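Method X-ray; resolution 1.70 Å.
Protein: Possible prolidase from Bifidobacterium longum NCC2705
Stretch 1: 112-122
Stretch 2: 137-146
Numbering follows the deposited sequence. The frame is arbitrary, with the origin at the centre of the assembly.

Stretch 1 112-122: YMAATVKHNAT
Stretch 2 (137-146) DVGYEVVTLR

Two helices of one chain, 113-122 and the opening turns at 141-146, pack at 61° between their N-to-C directions (signed crossing angle -61°), with axes 9.8 Å apart at closest approach. Val 117 CA lies 6.9 Å from Val 142 CA, and Lys 118 CA 6.9 Å from Leu 145 CA. Helical phi/psi and i to i+4 bonds run through both, from Thr 116 N to Tyr 112 O (3.0 Å) and from Thr 144 N to Tyr 140 O (3.1 Å); Tyr 140 (-113/26) is the N-cap. No hydrogen bond crosses the interface, which buries 325 Å² in all. Leu 145 (chi1 t, chi2 p) sets CD2 3.8 Å from Ala 121 CB and 4.2 Å from Val 117 CG2 (chi1 m), and the same Leu 145 CD2 methyl makes van der Waals contact with the backbone carbonyl Val 117 O at 3.7 Å. Selenomethionine Met 113 (t, p, p) brings CE to 3.7 Å from Val 138 CG2 (chi1 t). These carbon-to-carbon van der Waals contacts keep hydrophobic surface from water, all five CB atoms being directed toward the other stretch. Glu 141 (p, m, chi3 -16°) offers its aliphatic CG to Val 117 CG1 at 3.6 Å and Met 113 CG at 3.7 Å. Its carboxylate turns back to the preceding loop: Glu 141 OE2 accepts from Val 138 N (2.9 Å) and Glu 141 OE1 from Gly 139 N (2.7 Å), so the charged end is satisfied within its own stretch.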

# COMPACT_ATOMS: atom_id res chain seq x y z
N TYR A 112 -21.96 5.30 11.81
CA TYR A 112 -21.03 6.39 11.55
C TYR A 112 -19.67 5.86 11.09
O TYR A 112 -19.09 6.38 10.14
CB TYR A 112 -20.84 7.23 12.81
CG TYR A 112 -19.86 8.36 12.64
CD1 TYR A 112 -20.11 9.40 11.75
CD2 TYR A 112 -18.66 8.38 13.36
CE1 TYR A 112 -19.19 10.44 11.58
CE2 TYR A 112 -17.74 9.40 13.20
CZ TYR A 112 -18.01 10.43 12.30
OH TYR A 112 -17.08 11.44 12.13
N MSE A 113 -19.18 4.82 11.76
CA MSE A 113 -17.90 4.21 11.43
C MSE A 113 -17.95 3.60 10.04
O MSE A 113 -16.99 3.68 9.28
CB MSE A 113 -17.57 3.13 12.46
CG MSE A 113 -16.27 2.35 12.22
SE MSE A 113 -14.69 3.46 12.17
CE MSE A 113 -14.55 3.88 14.08
N ALA A 114 -19.09 2.98 9.71
CA ALA A 114 -19.26 2.36 8.40
C ALA A 114 -19.15 3.40 7.30
O ALA A 114 -18.48 3.18 6.29
CB ALA A 114 -20.62 1.66 8.33
N ALA A 115 -19.79 4.55 7.50
CA ALA A 115 -19.75 5.61 6.51
C ALA A 115 -18.34 6.19 6.41
O ALA A 115 -17.88 6.55 5.32
CB ALA A 115 -20.75 6.71 6.87
N THR A 116 -17.66 6.27 7.54
CA THR A 116 -16.32 6.82 7.57
C THR A 116 -15.33 5.95 6.79
O THR A 116 -14.57 6.46 5.97
CB THR A 116 -15.82 6.98 9.01
OG1 THR A 116 -16.61 7.97 9.67
CG2 THR A 116 -14.36 7.41 9.03
N VAL A 117 -15.35 4.64 7.05
CA VAL A 117 -14.41 3.76 6.35
C VAL A 117 -14.72 3.67 4.86
O VAL A 117 -13.80 3.57 4.04
CB VAL A 117 -14.38 2.35 6.97
CG1 VAL A 117 -13.92 2.44 8.41
CG2 VAL A 117 -15.73 1.68 6.86
N LYS A 118 -16.00 3.73 4.50
CA LYS A 118 -16.36 3.66 3.10
C LYS A 118 -15.90 4.94 2.40
O LYS A 118 -15.41 4.90 1.28
CB LYS A 118 -17.87 3.48 2.92
CG LYS A 118 -18.28 3.28 1.46
CD LYS A 118 -19.74 2.86 1.29
CE LYS A 118 -20.71 4.00 1.57
NZ LYS A 118 -22.12 3.61 1.27
N HIS A 119 -16.05 6.08 3.08
CA HIS A 119 -15.64 7.36 2.52
C HIS A 119 -14.14 7.38 2.22
O HIS A 119 -13.73 7.77 1.13
CB HIS A 119 -15.94 8.51 3.48
CG HIS A 119 -15.39 9.83 3.03
ND1 HIS A 119 -15.89 10.51 1.94
CD2 HIS A 119 -14.35 10.57 3.49
CE1 HIS A 119 -15.18 11.61 1.75
NE2 HIS A 119 -14.24 11.67 2.67
N ASN A 120 -13.35 6.94 3.19
CA ASN A 120 -11.90 6.93 3.01
C ASN A 120 -11.46 5.94 1.94
O ASN A 120 -10.53 6.22 1.18
CB ASN A 120 -11.20 6.66 4.34
CG ASN A 120 -11.28 7.85 5.29
OD1 ASN A 120 -11.08 9.00 4.88
ND2 ASN A 120 -11.57 7.59 6.56
N ALA A 121 -12.11 4.79 1.88
CA ALA A 121 -11.77 3.80 0.86
C ALA A 121 -12.10 4.39 -0.51
O ALA A 121 -11.39 4.16 -1.49
CB ALA A 121 -12.56 2.50 1.09
N THR A 122 -13.18 5.16 -0.57
CA THR A 122 -13.59 5.78 -1.82
C THR A 122 -12.59 6.86 -2.24
O THR A 122 -12.30 7.02 -3.43
CB THR A 122 -15.00 6.38 -1.72
OG1 THR A 122 -15.94 5.33 -1.47
CG2 THR A 122 -15.38 7.09 -3.02
N ASP A 137 -7.22 -1.62 11.97
CA ASP A 137 -8.60 -1.13 11.90
C ASP A 137 -9.08 -0.96 13.34
O ASP A 137 -8.39 -1.35 14.28
CB ASP A 137 -9.51 -2.15 11.20
CG ASP A 137 -9.00 -2.56 9.82
OD1 ASP A 137 -8.31 -1.74 9.18
OD2 ASP A 137 -9.29 -3.69 9.37
N VAL A 138 -10.26 -0.39 13.52
CA VAL A 138 -10.79 -0.22 14.86
C VAL A 138 -11.37 -1.56 15.32
O VAL A 138 -11.05 -2.06 16.40
CB VAL A 138 -11.90 0.86 14.91
CG1 VAL A 138 -12.53 0.90 16.29
CG2 VAL A 138 -11.31 2.21 14.55
N GLY A 139 -12.22 -2.13 14.48
CA GLY A 139 -12.83 -3.41 14.77
C GLY A 139 -12.85 -4.22 13.50
O GLY A 139 -11.82 -4.37 12.84
N TYR A 140 -14.01 -4.74 13.12
CA TYR A 140 -14.11 -5.52 11.90
C TYR A 140 -14.95 -4.85 10.82
O TYR A 140 -15.50 -5.50 9.93
CB TYR A 140 -14.64 -6.92 12.25
CG TYR A 140 -13.67 -7.64 13.15
CD1 TYR A 140 -12.38 -7.94 12.71
CD2 TYR A 140 -14.00 -7.95 14.47
CE1 TYR A 140 -11.43 -8.52 13.56
CE2 TYR A 140 -13.05 -8.53 15.34
CZ TYR A 140 -11.78 -8.81 14.87
OH TYR A 140 -10.84 -9.37 15.71
N GLU A 141 -15.00 -3.51 10.89
CA GLU A 141 -15.75 -2.71 9.94
C GLU A 141 -15.16 -2.74 8.53
O GLU A 141 -15.88 -2.56 7.55
CB GLU A 141 -15.85 -1.25 10.42
CG GLU A 141 -14.54 -0.45 10.45
CD GLU A 141 -13.60 -0.86 11.57
OE1 GLU A 141 -14.04 -1.55 12.52
OE2 GLU A 141 -12.41 -0.48 11.52
N VAL A 142 -13.85 -2.95 8.43
CA VAL A 142 -13.23 -3.00 7.11
C VAL A 142 -13.50 -4.37 6.50
O VAL A 142 -13.67 -4.50 5.29
CB VAL A 142 -11.71 -2.74 7.17
CG1 VAL A 142 -11.13 -2.69 5.75
CG2 VAL A 142 -11.44 -1.41 7.87
N VAL A 143 -13.57 -5.40 7.34
CA VAL A 143 -13.87 -6.73 6.84
C VAL A 143 -15.26 -6.65 6.20
O VAL A 143 -15.49 -7.16 5.11
CB VAL A 143 -13.90 -7.78 7.97
CG1 VAL A 143 -14.48 -9.10 7.47
CG2 VAL A 143 -12.48 -8.01 8.49
N THR A 144 -16.17 -5.99 6.90
CA THR A 144 -17.53 -5.83 6.40
C THR A 144 -17.54 -5.11 5.06
O THR A 144 -18.19 -5.57 4.11
CB THR A 144 -18.37 -5.05 7.42
OG1 THR A 144 -18.44 -5.80 8.63
CG2 THR A 144 -19.77 -4.82 6.89
N LEU A 145 -16.82 -4.00 4.97
CA LEU A 145 -16.74 -3.21 3.74
C LEU A 145 -16.14 -4.03 2.61
O LEU A 145 -16.65 -4.04 1.49
CB LEU A 145 -15.90 -1.95 3.98
CG LEU A 145 -15.66 -1.05 2.76
CD1 LEU A 145 -16.99 -0.52 2.24
CD2 LEU A 145 -14.74 0.10 3.15
N ARG A 146 -15.05 -4.73 2.90
CA ARG A 146 -14.39 -5.57 1.90
C ARG A 146 -15.37 -6.59 1.34
O ARG A 146 -15.43 -6.81 0.13
CB ARG A 146 -13.21 -6.30 2.53
CG ARG A 146 -12.52 -7.30 1.61
CD ARG A 146 -11.75 -8.33 2.42
NE ARG A 146 -12.67 -9.26 3.09
CZ ARG A 146 -12.35 -9.98 4.16
NH1 ARG A 146 -11.15 -9.89 4.71
NH2 ARG A 146 -13.25 -10.82 4.67